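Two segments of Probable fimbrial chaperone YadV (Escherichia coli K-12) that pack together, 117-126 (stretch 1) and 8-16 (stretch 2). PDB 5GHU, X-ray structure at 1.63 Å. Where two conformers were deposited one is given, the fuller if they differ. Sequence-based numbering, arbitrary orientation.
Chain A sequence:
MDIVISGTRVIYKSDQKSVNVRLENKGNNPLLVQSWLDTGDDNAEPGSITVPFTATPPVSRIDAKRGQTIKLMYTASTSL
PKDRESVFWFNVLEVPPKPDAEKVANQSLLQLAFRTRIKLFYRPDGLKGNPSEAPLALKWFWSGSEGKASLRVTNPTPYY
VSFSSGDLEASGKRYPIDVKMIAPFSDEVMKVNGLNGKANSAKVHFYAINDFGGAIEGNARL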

# COMPACT_ATOMS: atom_id res chain seq x y z
N ARG A 117 -10.36 -0.71 1.29
CA ARG A 117 -9.47 0.13 0.48
C ARG A 117 -8.19 -0.64 0.21
O ARG A 117 -7.70 -1.32 1.11
CB ARG A 117 -9.07 1.43 1.21
CG ARG A 117 -10.18 2.34 1.65
CD ARG A 117 -9.59 3.58 2.32
NE ARG A 117 -8.44 3.23 3.14
CZ ARG A 117 -7.62 4.12 3.70
NH1 ARG A 117 -7.84 5.42 3.53
NH2 ARG A 117 -6.59 3.71 4.42
N ILE A 118 -7.62 -0.49 -0.99
CA ILE A 118 -6.25 -0.97 -1.29
C ILE A 118 -5.47 0.14 -1.95
O ILE A 118 -6.05 1.10 -2.46
CB ILE A 118 -6.21 -2.20 -2.25
CG1 ILE A 118 -6.80 -1.86 -3.62
CG2 ILE A 118 -6.88 -3.41 -1.62
CD1 ILE A 118 -6.71 -3.03 -4.61
N LYS A 119 -4.15 0.05 -1.90
CA LYS A 119 -3.30 1.10 -2.48
C LYS A 119 -3.21 0.98 -3.99
O LYS A 119 -3.12 -0.13 -4.56
CB LYS A 119 -1.89 1.00 -1.93
CG LYS A 119 -1.84 1.32 -0.43
CD LYS A 119 -0.43 0.89 0.12
CE LYS A 119 -0.32 0.89 1.65
NZ LYS A 119 0.95 0.21 2.09
N LEU A 120 -3.19 2.15 -4.62
CA LEU A 120 -2.85 2.25 -6.06
C LEU A 120 -1.55 3.04 -6.16
O LEU A 120 -1.43 4.14 -5.61
CB LEU A 120 -3.96 2.93 -6.85
CG LEU A 120 -3.59 3.11 -8.34
CD1 LEU A 120 -4.88 2.98 -9.21
CD2 LEU A 120 -2.93 4.46 -8.59
N PHE A 121 -0.54 2.48 -6.81
CA PHE A 121 0.71 3.20 -6.99
C PHE A 121 0.79 3.67 -8.41
O PHE A 121 0.83 2.82 -9.34
CB PHE A 121 1.94 2.31 -6.66
CG PHE A 121 1.96 1.84 -5.23
CD1 PHE A 121 2.47 2.65 -4.26
CD2 PHE A 121 1.46 0.58 -4.86
CE1 PHE A 121 2.52 2.23 -2.91
CE2 PHE A 121 1.45 0.18 -3.47
CZ PHE A 121 2.00 0.99 -2.52
N TYR A 122 0.82 4.98 -8.59
CA TYR A 122 1.03 5.57 -9.91
C TYR A 122 2.54 5.64 -10.17
O TYR A 122 3.28 6.28 -9.40
CB TYR A 122 0.38 6.97 -9.97
CG TYR A 122 0.53 7.56 -11.36
CD1 TYR A 122 -0.36 7.23 -12.37
CD2 TYR A 122 1.53 8.48 -11.62
CE1 TYR A 122 -0.24 7.82 -13.63
CE2 TYR A 122 1.64 9.10 -12.86
CZ TYR A 122 0.77 8.74 -13.85
OH TYR A 122 0.89 9.36 -15.11
N ARG A 123 3.01 4.94 -11.24
CA ARG A 123 4.43 4.77 -11.47
C ARG A 123 4.80 5.38 -12.82
O ARG A 123 4.53 4.80 -13.87
CB ARG A 123 4.80 3.28 -11.45
CG ARG A 123 6.30 3.07 -11.59
CD ARG A 123 6.65 1.58 -11.55
NE ARG A 123 6.38 1.18 -10.15
CZ ARG A 123 6.14 -0.07 -9.81
NH1 ARG A 123 6.21 -1.05 -10.72
NH2 ARG A 123 5.84 -0.36 -8.54
N PRO A 124 5.41 6.58 -12.80
CA PRO A 124 5.94 7.11 -14.07
C PRO A 124 6.93 6.13 -14.68
O PRO A 124 7.71 5.50 -13.98
CB PRO A 124 6.65 8.41 -13.63
CG PRO A 124 5.95 8.79 -12.30
CD PRO A 124 5.66 7.45 -11.63
N ASP A 125 6.90 6.04 -16.00
CA ASP A 125 7.87 5.20 -16.70
C ASP A 125 9.27 5.78 -16.53
O ASP A 125 9.42 7.02 -16.45
CB ASP A 125 7.56 5.19 -18.19
CG ASP A 125 6.36 4.35 -18.59
OD1 ASP A 125 5.58 3.89 -17.77
OD2 ASP A 125 6.22 4.09 -19.77
N GLY A 126 10.27 4.91 -16.56
CA GLY A 126 11.65 5.33 -16.60
C GLY A 126 12.31 5.68 -15.28
O GLY A 126 13.39 6.27 -15.31
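Stretch 2 (8-16) TRVIYKSDQ

Stretch 2 lies alongside stretch 1 as a neighbouring parallel β-strand, joined to it by a ladder of backbone hydrogen bonds and by side chains that pair on both faces of the sheet. The strand of stretch 2, which ends at Lys13, and that of stretch 1, which enters from earlier in the chain and ends at Arg123, run in the same direction with a crossing angle of -20°, and their axes approach to 4.7 Å; together the stretches bury 866 Å². The register sets Val10 beside Leu120, Ile11 beside Phe121, Tyr12 beside Tyr122 and Lys13 beside Arg123. As is usual for parallel strands, alternate residues of each strand do the bonding: Val10 N donates to Lys119 O (2.8 Å), Phe121 N to Val10 O (2.8 Å), Tyr12 N to Phe121 O (2.8 Å), Arg123 N to Tyr12 O (2.8 Å) and Ser14 N to Arg123 O (2.9 Å). Before the ladder begins, Lys119 N and Thr8 O are 4.2 Å apart, too far for a direct bond, and water 1 bridges them, accepting from Lys119 N (2.8 Å) and donating to Thr8 O (2.6 Å).

On one face, Leu120 CD1 meets Val10 CG1 at 4.0 Å, and the Tyr122 and Tyr12 rings lie obliquely, planes at 34°, with Tyr122 CD1 3.7 Å from Tyr12 CD1. On the other, Phe121 CD2 packs on Ile11 CD1 (3.9 Å), Phe121 CE2 lies over the Arg9 guanidinium, 3.7 Å from Arg9 CZ, and Ile11 CG2 lies over that of Arg123, 3.8 Å from Arg123 NH1. Ile118 points toward stretch 2, its CD1 3.8 Å from Val10 CG2.

At the end of its strand, stretch 2 enters a type I turn from Lys13 to Gln16, closed by Gln16 N to Lys13 O (3.0 Å). Ser14 extends the contact: its OG accepts from Asp125 N (3.0 Å), while water 2 links Ser14 O (2.7 Å) to Tyr122 OH (2.9 Å).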

# COMPACT_ATOMS: atom_id res chain seq x y z
N THR A 8 -4.05 -7.10 -3.86
CA THR A 8 -3.96 -6.32 -2.65
C THR A 8 -3.39 -4.93 -2.92
O THR A 8 -3.35 -4.10 -2.01
CB THR A 8 -3.10 -7.00 -1.58
OG1 THR A 8 -1.77 -7.17 -2.08
CG2 THR A 8 -3.71 -8.32 -1.18
N ARG A 9 -2.94 -4.68 -4.17
CA ARG A 9 -2.59 -3.33 -4.59
C ARG A 9 -2.75 -3.26 -6.09
O ARG A 9 -2.90 -4.31 -6.75
CB ARG A 9 -1.15 -2.91 -4.17
CG ARG A 9 -0.01 -3.73 -4.91
CD ARG A 9 0.95 -4.55 -3.96
NE ARG A 9 1.28 -3.89 -2.69
CZ ARG A 9 2.34 -3.17 -2.31
NH1 ARG A 9 2.24 -2.79 -1.03
NH2 ARG A 9 3.49 -2.93 -3.04
N VAL A 10 -2.75 -2.04 -6.62
CA VAL A 10 -2.87 -1.83 -8.09
C VAL A 10 -1.66 -1.02 -8.53
O VAL A 10 -1.33 -0.00 -7.92
CB VAL A 10 -4.15 -1.02 -8.43
CG1 VAL A 10 -4.29 -0.89 -9.98
CG2 VAL A 10 -5.38 -1.67 -7.85
N ILE A 11 -0.97 -1.46 -9.60
CA ILE A 11 0.11 -0.66 -10.17
C ILE A 11 -0.43 0.01 -11.42
O ILE A 11 -0.99 -0.67 -12.31
CB ILE A 11 1.33 -1.54 -10.54
CG1 ILE A 11 1.80 -2.36 -9.32
CG2 ILE A 11 2.43 -0.67 -11.14
CD1 ILE A 11 2.16 -1.53 -8.03
N TYR A 12 -0.31 1.35 -11.46
CA TYR A 12 -0.78 2.13 -12.62
C TYR A 12 0.46 2.73 -13.28
O TYR A 12 0.99 3.71 -12.79
CB TYR A 12 -1.78 3.23 -12.18
CG TYR A 12 -2.53 3.82 -13.36
CD1 TYR A 12 -1.86 4.50 -14.37
CD2 TYR A 12 -3.90 3.75 -13.41
CE1 TYR A 12 -2.56 5.01 -15.47
CE2 TYR A 12 -4.60 4.28 -14.47
CZ TYR A 12 -3.92 4.92 -15.49
OH TYR A 12 -4.65 5.42 -16.56
N LYS A 13 0.93 2.11 -14.38
CA LYS A 13 2.10 2.65 -15.09
C LYS A 13 1.66 3.80 -15.93
O LYS A 13 0.60 3.76 -16.53
CB LYS A 13 2.77 1.51 -15.91
CG LYS A 13 3.31 0.41 -14.97
CD LYS A 13 4.05 -0.64 -15.82
CE LYS A 13 4.50 -1.74 -14.84
NZ LYS A 13 5.28 -2.81 -15.62
N SER A 14 2.48 4.85 -15.98
CA SER A 14 2.01 6.10 -16.58
C SER A 14 1.70 6.02 -18.08
O SER A 14 0.95 6.85 -18.61
CB SER A 14 3.03 7.21 -16.32
OG SER A 14 4.26 6.95 -16.99
N ASP A 15 2.26 5.01 -18.76
CA ASP A 15 1.97 4.92 -20.19
C ASP A 15 0.65 4.22 -20.50
O ASP A 15 0.25 4.15 -21.66
CB ASP A 15 3.14 4.23 -20.97
CG ASP A 15 3.39 2.80 -20.52
OD1 ASP A 15 2.42 2.04 -20.46
OD2 ASP A 15 4.55 2.49 -20.32
N GLN A 16 -0.07 3.78 -19.47
CA GLN A 16 -1.36 3.09 -19.68
C GLN A 16 -2.54 4.04 -19.73
O GLN A 16 -2.68 4.92 -18.87
CB GLN A 16 -1.58 2.07 -18.54
CG GLN A 16 -0.56 0.91 -18.61
CD GLN A 16 -0.72 0.16 -19.98
OE1 GLN A 16 -1.66 -0.63 -20.17
NE2 GLN A 16 0.15 0.48 -20.95
O HOH W 1 -2.80 -2.00 -0.51
O HOH W 2 -0.84 8.30 -17.24